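Local coordinates for N-acetyltransferase domain-containing protein (Deinococcus radiodurans, PDB 3S6F) that binds coenzyme A and probably transfers an acetyl group from acetyl-CoA to an amine, as expected of a GNAT-family N-acetyltransferase, at residues 8-13 with 51-56; 59-64 with 80-85; 72-77 with 100-105. One frame throughout, in Å; residues are numbered along the deposited sequence. Where two conformers were deposited one is given.

Overall arrangement
All three contacts belong to one mixed sheet and the helix 90-102 packed on it. Contact 1 pairs the outermost strand 11-13 with 49-54, and contact 2 pairs 60-68 with 73-81. Their centres lie about 10 Å apart, and the backbone of A53 bonds to I61 and G62, so four strands run on without a break. Contact 3 lies about 21 Å from the centres of both, where the opposite end of strand 73-81 meets the end of the helix; V64 packs on I76 between contacts 2 and 3. Coenzyme A sits at contact 2, hydrogen-bonded to V81 N; the side chain of A53 in contact 1 is about 9 Å from it.

Contact 1 (8-13 with 51-56); sequences ADIQFQ and VLARTP
Q11 and R54 form a hydrogen-bonded antiparallel pair, with Q11 N giving to R54 O at 3.0 Å and R54 N returning to Q11 O. Two residues on, Q13 and L52 repeat the exchange, and L52 N meets Q13 O nearly straight (172° at the hydrogen). Between them F12 faces A53 as a non-hydrogen-bonded pair, where CA-H groups lean on carbonyl oxygens, F12 CA standing 3.1 Å from L52 O. Before the strand pairing starts, a water donates to both D9 O and R54 O.

One polar side-chain bond crosses the strands. R54 NH1 gives to Q13 OE1 at 2.9 Å; the amide oxygen lies in the guanidinium plane, but the donor stands 43° above the amide's carbonyl plane, the two flat groups being turned 77° apart. The Q13 chain, extended beyond CG, carries its amide out to the guanidinium. R54 NH2 is held by the carbonyl oxygens of G18 and G58, while Q13 NE2 gives to the backbone oxygens of T15 and E17. Long amide and guanidinium groups suit this face, where each can tie several loop carbonyls to the strand edge.

On the face of F12 and A53 the contacts across the strands are apolar. A53 CB meets I10 CG2 (3.8 Å) and F12 CE2, and I10 CG2 in turn lies over one face of the F12 ring, toward its rim; the small methyl of A53 completes the cluster. I10 CD1 lies alongside T55 CG2 at 3.6 Å, and F12 also meets R97 of helix 90-102 in a cation-pi contact. This is an antiparallel strand pair at one edge, within this chain, of the mixed sheet of the GNAT fold.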
# COMPACT_ATOMS: atom_id res chain seq x y z
N ALA A 8 28.65 2.15 12.20
CA ALA A 8 29.54 1.07 11.84
C ALA A 8 29.14 -0.27 12.42
O ALA A 8 29.41 -1.25 11.77
CB ALA A 8 31.02 1.41 12.18
N ASP A 9 28.57 -0.36 13.62
CA ASP A 9 28.07 -1.66 14.15
C ASP A 9 26.50 -1.64 14.21
O ASP A 9 25.84 -2.00 15.21
CB ASP A 9 28.66 -2.00 15.53
CG ASP A 9 29.90 -1.21 15.86
OD1 ASP A 9 30.97 -1.66 15.44
OD2 ASP A 9 29.79 -0.15 16.54
N ILE A 10 25.91 -1.13 13.16
CA ILE A 10 24.49 -1.41 12.90
C ILE A 10 24.46 -2.51 11.89
O ILE A 10 25.18 -2.48 10.87
CB ILE A 10 23.77 -0.17 12.36
CG1 ILE A 10 23.73 0.94 13.43
CG2 ILE A 10 22.36 -0.53 11.88
CD1 ILE A 10 23.19 0.47 14.80
N GLN A 11 23.62 -3.50 12.18
CA GLN A 11 23.35 -4.59 11.29
C GLN A 11 21.92 -4.56 10.81
O GLN A 11 21.03 -4.12 11.54
CB GLN A 11 23.65 -5.90 12.00
CG GLN A 11 25.19 -6.04 12.30
CD GLN A 11 25.59 -7.47 12.58
OE1 GLN A 11 25.58 -7.91 13.73
NE2 GLN A 11 25.87 -8.22 11.52
N PHE A 12 21.68 -5.09 9.63
CA PHE A 12 20.35 -5.09 9.02
C PHE A 12 19.88 -6.51 8.81
O PHE A 12 20.67 -7.42 8.50
CB PHE A 12 20.40 -4.39 7.66
CG PHE A 12 20.81 -2.97 7.75
CD1 PHE A 12 22.14 -2.60 7.70
CD2 PHE A 12 19.86 -1.96 7.86
CE1 PHE A 12 22.52 -1.30 7.77
CE2 PHE A 12 20.23 -0.65 7.94
CZ PHE A 12 21.57 -0.30 7.90
N GLN A 13 18.57 -6.71 8.93
CA GLN A 13 17.96 -7.99 8.63
C GLN A 13 16.54 -7.78 8.12
O GLN A 13 15.93 -6.75 8.38
CB GLN A 13 18.03 -8.98 9.79
CG GLN A 13 17.20 -8.62 10.97
CD GLN A 13 17.42 -9.58 12.09
OE1 GLN A 13 18.48 -9.55 12.72
NE2 GLN A 13 16.46 -10.43 12.34
N VAL A 51 12.62 -4.19 6.66
CA VAL A 51 14.04 -4.12 7.00
C VAL A 51 14.18 -3.56 8.42
O VAL A 51 13.52 -2.58 8.73
CB VAL A 51 14.88 -3.28 6.02
CG1 VAL A 51 16.38 -3.42 6.30
CG2 VAL A 51 14.58 -3.65 4.56
N LEU A 52 14.98 -4.21 9.24
CA LEU A 52 15.33 -3.78 10.58
C LEU A 52 16.79 -3.39 10.65
O LEU A 52 17.64 -4.08 10.09
CB LEU A 52 15.10 -4.93 11.59
CG LEU A 52 13.76 -5.65 11.52
CD1 LEU A 52 13.66 -6.74 12.57
CD2 LEU A 52 12.59 -4.66 11.67
N ALA A 53 17.07 -2.34 11.42
CA ALA A 53 18.42 -1.90 11.77
C ALA A 53 18.59 -2.14 13.26
O ALA A 53 17.76 -1.69 14.04
CB ALA A 53 18.60 -0.43 11.44
N ARG A 54 19.63 -2.89 13.63
CA ARG A 54 19.83 -3.35 15.00
C ARG A 54 21.23 -2.98 15.50
O ARG A 54 22.20 -3.09 14.77
CB ARG A 54 19.67 -4.88 15.09
CG ARG A 54 18.31 -5.35 14.59
CD ARG A 54 18.15 -6.86 14.70
NE ARG A 54 17.96 -7.30 16.07
CZ ARG A 54 17.92 -8.55 16.46
NH1 ARG A 54 18.17 -9.53 15.62
NH2 ARG A 54 17.65 -8.82 17.71
N THR A 55 21.30 -2.62 16.76
CA THR A 55 22.59 -2.50 17.46
C THR A 55 23.06 -3.91 17.86
O THR A 55 22.32 -4.88 17.81
CB THR A 55 22.46 -1.55 18.67
OG1 THR A 55 21.30 -1.90 19.42
CG2 THR A 55 22.37 -0.13 18.23
N PRO A 56 24.34 -4.02 18.31
CA PRO A 56 24.89 -5.32 18.63
C PRO A 56 24.14 -6.09 19.71
O PRO A 56 24.11 -7.33 19.66
CB PRO A 56 26.35 -5.02 19.01
CG PRO A 56 26.67 -3.77 18.30
CD PRO A 56 25.38 -2.98 18.22
O HOH W 1 24.64 -4.64 15.33

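Contact 2 (59-64 with 80-85); sequences QVIGFV and EVQAGW. With COA (coenzyme A), chain B.
F63 and E80 exchange backbone bonds, F63 N to E80 O and E80 N to F63 O, and next to them G62 lies opposite V81 with their CA atoms 4.1 Å apart; a side chain at G62 would crowd V81 CG2. The other edge of V81 serves the cofactor: V81 N points straight at coenzyme A O9P, the carbonyl oxygen of the pantetheine arm, at 2.9 Å and 177°. V81 CG2 approaches the pyrophosphate, 3.7 Å from O5A, so a branched apolar residue lines the cofactor while its backbone supplies the donor.

Behind this edge, strand 60-68 pairs with it, and Q82 N gives to I61 O at 2.9 Å. I61 and G62 both face A53 of the neighbouring strand, a classic beta bulge. Joining strands 60-68 and 73-81, this hairpin belongs to the GNAT core, in which strand 73-81 presents backbone groups to the pantetheine, L79 O included.

On one side of the hairpin, I61 lies over one face of the W85 ring. Its CG1, set between the backbone N and the carbonyl carbon (chi1 59°), stands 3.9 Å from the centroid of the five-membered ring, a CH-pi contact, while I61 CG2 is 3.7 Å from W85 NE1. R5 makes a cation-pi contact with W85.

F63 CE1 touches E80 CB, and the E80 carboxylate is gripped by F28 N and E29 N. The Q82 chain runs extended past I61, Q82 CG 3.5 Å from I61 O, to reach G25 O through NE2. An alanine here would probably take this donor from G25 O, to which Q59 NE2 bonds weakly, and open a gap beside V60 O and I61 CG2.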
# COMPACT_ATOMS: atom_id res chain seq x y z
N GLN A 59 18.78 -4.68 20.05
CA GLN A 59 17.73 -3.68 19.97
C GLN A 59 17.54 -3.23 18.54
O GLN A 59 18.50 -2.94 17.84
CB GLN A 59 18.08 -2.45 20.80
CG GLN A 59 17.13 -1.23 20.71
CD GLN A 59 15.74 -1.45 21.28
OE1 GLN A 59 15.61 -2.02 22.38
NE2 GLN A 59 14.68 -0.98 20.54
N VAL A 60 16.28 -3.11 18.12
CA VAL A 60 15.93 -2.55 16.83
C VAL A 60 15.87 -1.02 16.98
O VAL A 60 15.09 -0.51 17.78
CB VAL A 60 14.60 -3.11 16.29
CG1 VAL A 60 14.25 -2.45 14.93
CG2 VAL A 60 14.70 -4.65 16.15
N ILE A 61 16.68 -0.28 16.24
CA ILE A 61 16.65 1.17 16.36
C ILE A 61 16.12 1.86 15.11
O ILE A 61 15.91 3.07 15.13
CB ILE A 61 17.98 1.78 16.88
CG1 ILE A 61 19.14 1.44 15.94
CG2 ILE A 61 18.29 1.33 18.33
CD1 ILE A 61 19.13 2.12 14.57
N GLY A 62 15.81 1.09 14.06
CA GLY A 62 15.12 1.64 12.90
C GLY A 62 14.41 0.54 12.19
O GLY A 62 14.89 -0.61 12.20
N PHE A 63 13.30 0.86 11.52
CA PHE A 63 12.61 -0.15 10.71
C PHE A 63 11.87 0.53 9.61
O PHE A 63 11.55 1.73 9.65
CB PHE A 63 11.66 -1.04 11.54
CG PHE A 63 10.35 -0.39 11.90
CD1 PHE A 63 10.24 0.46 12.96
CD2 PHE A 63 9.25 -0.61 11.10
CE1 PHE A 63 9.04 1.08 13.24
CE2 PHE A 63 8.04 -0.03 11.41
CZ PHE A 63 7.95 0.84 12.45
N VAL A 64 11.51 -0.27 8.61
CA VAL A 64 10.60 0.12 7.53
C VAL A 64 9.84 -1.14 7.13
O VAL A 64 10.41 -2.24 7.10
CB VAL A 64 11.37 0.71 6.34
CG1 VAL A 64 12.40 -0.27 5.76
CG2 VAL A 64 10.46 1.24 5.26
N GLU A 80 10.74 4.50 10.48
CA GLU A 80 11.11 5.24 11.67
C GLU A 80 12.48 4.83 12.13
O GLU A 80 12.85 3.66 12.16
CB GLU A 80 10.12 5.03 12.82
CG GLU A 80 10.33 5.98 13.99
CD GLU A 80 9.22 5.89 15.04
OE1 GLU A 80 8.36 4.98 14.93
OE2 GLU A 80 9.23 6.71 15.99
N VAL A 81 13.25 5.85 12.51
CA VAL A 81 14.55 5.71 13.16
C VAL A 81 14.42 6.38 14.52
O VAL A 81 13.89 7.48 14.63
CB VAL A 81 15.69 6.34 12.32
CG1 VAL A 81 17.00 6.39 13.09
CG2 VAL A 81 15.84 5.59 10.98
N GLN A 82 14.88 5.71 15.56
CA GLN A 82 14.78 6.28 16.91
C GLN A 82 15.60 7.56 16.98
O GLN A 82 16.65 7.66 16.37
CB GLN A 82 15.21 5.26 17.96
CG GLN A 82 14.21 4.10 17.96
CD GLN A 82 14.32 3.16 19.10
OE1 GLN A 82 15.14 3.35 19.97
NE2 GLN A 82 13.46 2.12 19.12
N ALA A 83 15.14 8.58 17.72
CA ALA A 83 15.71 9.94 17.57
C ALA A 83 17.24 10.06 17.73
O ALA A 83 17.85 10.83 17.00
CB ALA A 83 14.97 10.96 18.52
N GLY A 84 17.85 9.31 18.64
CA GLY A 84 19.30 9.39 18.90
C GLY A 84 20.16 8.87 17.78
O GLY A 84 21.37 9.01 17.79
N TRP A 85 19.50 8.25 16.80
CA TRP A 85 20.13 7.57 15.67
C TRP A 85 19.85 8.23 14.34
O TRP A 85 20.33 7.74 13.32
CB TRP A 85 19.68 6.10 15.61
CG TRP A 85 20.37 5.25 16.63
CD1 TRP A 85 19.90 4.83 17.82
CD2 TRP A 85 21.70 4.74 16.53
NE1 TRP A 85 20.83 4.06 18.47
CE2 TRP A 85 21.97 4.02 17.70
CE3 TRP A 85 22.72 4.87 15.57
CZ2 TRP A 85 23.20 3.39 17.92
CZ3 TRP A 85 23.92 4.24 15.80
CH2 TRP A 85 24.14 3.52 16.96
N1A COA B . 11.47 17.89 8.94
C2A COA B . 12.45 18.36 8.09
N3A COA B . 13.42 17.54 7.57
C4A COA B . 13.42 16.23 7.94
C5A COA B . 12.46 15.74 8.82
C6A COA B . 11.46 16.58 9.31
N6A COA B . 10.49 16.13 10.13
N7A COA B . 12.72 14.42 9.00
C8A COA B . 13.81 14.10 8.26
N9A COA B . 14.25 15.21 7.61
C1B COA B . 15.38 15.29 6.67
C2B COA B . 16.47 16.23 7.16
O2B COA B . 17.01 16.80 6.01
C3B COA B . 17.52 15.34 7.80
O3B COA B . 18.82 15.89 7.82
P3B COA B . 19.38 16.62 9.16
O7A COA B . 18.43 17.76 9.45
O8A COA B . 19.37 15.61 10.28
O9A COA B . 20.77 17.08 8.80
C4B COA B . 17.39 14.13 6.89
O4B COA B . 16.01 14.04 6.55
C5B COA B . 17.85 12.83 7.54
O5B COA B . 18.02 11.85 6.53
P1A COA B . 18.65 10.43 6.98
O1A COA B . 18.82 9.67 5.72
O2A COA B . 19.84 10.59 7.89
O3A COA B . 17.40 9.80 7.75
P2A COA B . 17.17 9.61 9.32
O4A COA B . 17.42 10.89 10.03
O5A COA B . 17.93 8.41 9.76
O6A COA B . 15.63 9.23 9.29
CBP COA B . 13.31 9.82 9.24
CCP COA B . 14.68 10.07 8.63
CDP COA B . 12.95 8.33 9.08
CEP COA B . 12.26 10.66 8.48
CAP COA B . 13.40 10.24 10.71
OAP COA B . 13.48 11.64 10.83
C9P COA B . 12.20 9.75 11.49
O9P COA B . 12.18 8.53 12.01
N8P COA B . 11.18 10.57 11.71
C7P COA B . 9.99 10.15 12.45
C6P COA B . 9.05 9.24 11.65
C5P COA B . 8.82 9.79 10.28
O5P COA B . 8.53 10.98 10.14
N4P COA B . 8.93 8.91 9.27
C3P COA B . 8.50 9.20 7.92
C2P COA B . 7.19 8.45 7.67
S1P COA B . 5.78 9.13 8.60

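Contact 3 (72-77 with 100-105); sequences LAASIP and TELGDL
L72 and L105 bring their CA atoms to 5.1 Å, the closest pair of CA atoms, between the residue before strand 73-81 and the turn after helix 90-102. The contact lies at the helix-exit end of a beta-alpha-beta unit, in which the chain leaves strand 73-81, crosses over through helix 90-102 and returns in strand 107-112, lying parallel to 73-81 as in the GNAT fold. The helix stops at G103, whose positive phi (80°) is easy for a residue without a side chain; the chain then brings L105 against the strand. No hydrogen bond spans the two segments, but backbone bonds from L72 and A74 to M107 attach the strand to the one that follows.

The side chains meet as an apolar group. A74 points its methyl toward the helix end and receives both leucines, L102 from the last helical turn and L105 from the turn after it. L105 CG is anti to its own carbonyl carbon (chi1 -62°), which carries the branch toward the strand, and L105 CD2 rests 3.9 Å from L72 N. Across the dimer, L105 packs on I142 and A73 on P77 of the second subunit.

A small residue suits position A74, since two branched partners close on it: L105 CD1 comes from the flank of the methyl, and L102 CD2 nearly head-on, 3.7 Å from A74 CB.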
# COMPACT_ATOMS: atom_id res chain seq x y z
N LEU A 72 2.81 -5.81 -9.38
CA LEU A 72 2.62 -4.46 -9.92
C LEU A 72 2.82 -3.36 -8.89
O LEU A 72 3.24 -2.27 -9.28
CB LEU A 72 1.25 -4.32 -10.56
CG LEU A 72 1.12 -3.16 -11.57
CD1 LEU A 72 1.84 -3.48 -12.86
CD2 LEU A 72 -0.37 -2.82 -11.80
N ALA A 73 2.48 -3.59 -7.61
CA ALA A 73 2.39 -2.51 -6.67
C ALA A 73 2.82 -2.83 -5.25
O ALA A 73 2.55 -3.91 -4.76
CB ALA A 73 0.94 -1.92 -6.64
N ALA A 74 3.38 -1.82 -4.61
CA ALA A 74 3.77 -1.87 -3.23
C ALA A 74 3.54 -0.52 -2.58
O ALA A 74 3.51 0.53 -3.23
CB ALA A 74 5.23 -2.29 -3.08
N SER A 75 3.36 -0.52 -1.26
CA SER A 75 3.33 0.71 -0.51
C SER A 75 4.06 0.55 0.81
O SER A 75 4.19 -0.54 1.34
CB SER A 75 1.90 1.18 -0.25
OG SER A 75 1.23 0.29 0.65
N ILE A 76 4.53 1.68 1.33
CA ILE A 76 5.41 1.72 2.51
C ILE A 76 4.69 2.42 3.65
O ILE A 76 4.66 3.65 3.68
CB ILE A 76 6.75 2.39 2.19
CG1 ILE A 76 7.47 1.55 1.05
CG2 ILE A 76 7.63 2.50 3.44
CD1 ILE A 76 8.71 2.14 0.43
N PRO A 77 4.04 1.67 4.56
CA PRO A 77 3.27 2.34 5.60
C PRO A 77 4.06 3.10 6.64
O PRO A 77 3.63 4.16 7.09
CB PRO A 77 2.47 1.17 6.24
CG PRO A 77 2.40 0.12 5.17
CD PRO A 77 3.75 0.22 4.50
N THR A 100 15.05 -2.57 -2.48
CA THR A 100 15.73 -3.77 -2.98
C THR A 100 14.89 -5.01 -2.67
O THR A 100 14.70 -5.90 -3.54
CB THR A 100 17.13 -3.89 -2.41
OG1 THR A 100 17.90 -2.77 -2.89
CG2 THR A 100 17.78 -5.23 -2.78
N GLU A 101 14.34 -5.12 -1.47
CA GLU A 101 13.51 -6.28 -1.11
C GLU A 101 12.26 -6.39 -1.95
O GLU A 101 11.80 -7.48 -2.28
CB GLU A 101 13.16 -6.30 0.35
CG GLU A 101 14.31 -6.46 1.32
CD GLU A 101 15.14 -7.67 1.02
OE1 GLU A 101 14.55 -8.77 1.03
OE2 GLU A 101 16.34 -7.55 0.81
N LEU A 102 11.68 -5.25 -2.30
CA LEU A 102 10.46 -5.21 -3.09
C LEU A 102 10.67 -5.61 -4.53
O LEU A 102 9.75 -6.12 -5.17
CB LEU A 102 9.83 -3.81 -3.04
CG LEU A 102 9.11 -3.48 -1.74
CD1 LEU A 102 8.81 -2.00 -1.66
CD2 LEU A 102 7.86 -4.35 -1.57
N GLY A 103 11.84 -5.34 -5.07
CA GLY A 103 12.12 -5.53 -6.48
C GLY A 103 11.58 -4.41 -7.36
O GLY A 103 11.05 -3.40 -6.90
N ASP A 104 11.71 -4.56 -8.67
CA ASP A 104 11.44 -3.45 -9.61
C ASP A 104 9.99 -3.36 -10.07
O ASP A 104 9.70 -3.07 -11.21
CB ASP A 104 12.40 -3.51 -10.80
CG ASP A 104 13.82 -3.07 -10.43
OD1 ASP A 104 14.01 -2.36 -9.41
OD2 ASP A 104 14.71 -3.39 -11.22
N LEU A 105 9.06 -3.58 -9.16
CA LEU A 105 7.61 -3.35 -9.32
C LEU A 105 7.31 -2.06 -9.99
O LEU A 105 7.97 -1.05 -9.69
CB LEU A 105 6.93 -3.21 -7.96
CG LEU A 105 7.02 -4.42 -7.06
CD1 LEU A 105 6.49 -4.13 -5.66
CD2 LEU A 105 6.33 -5.65 -7.75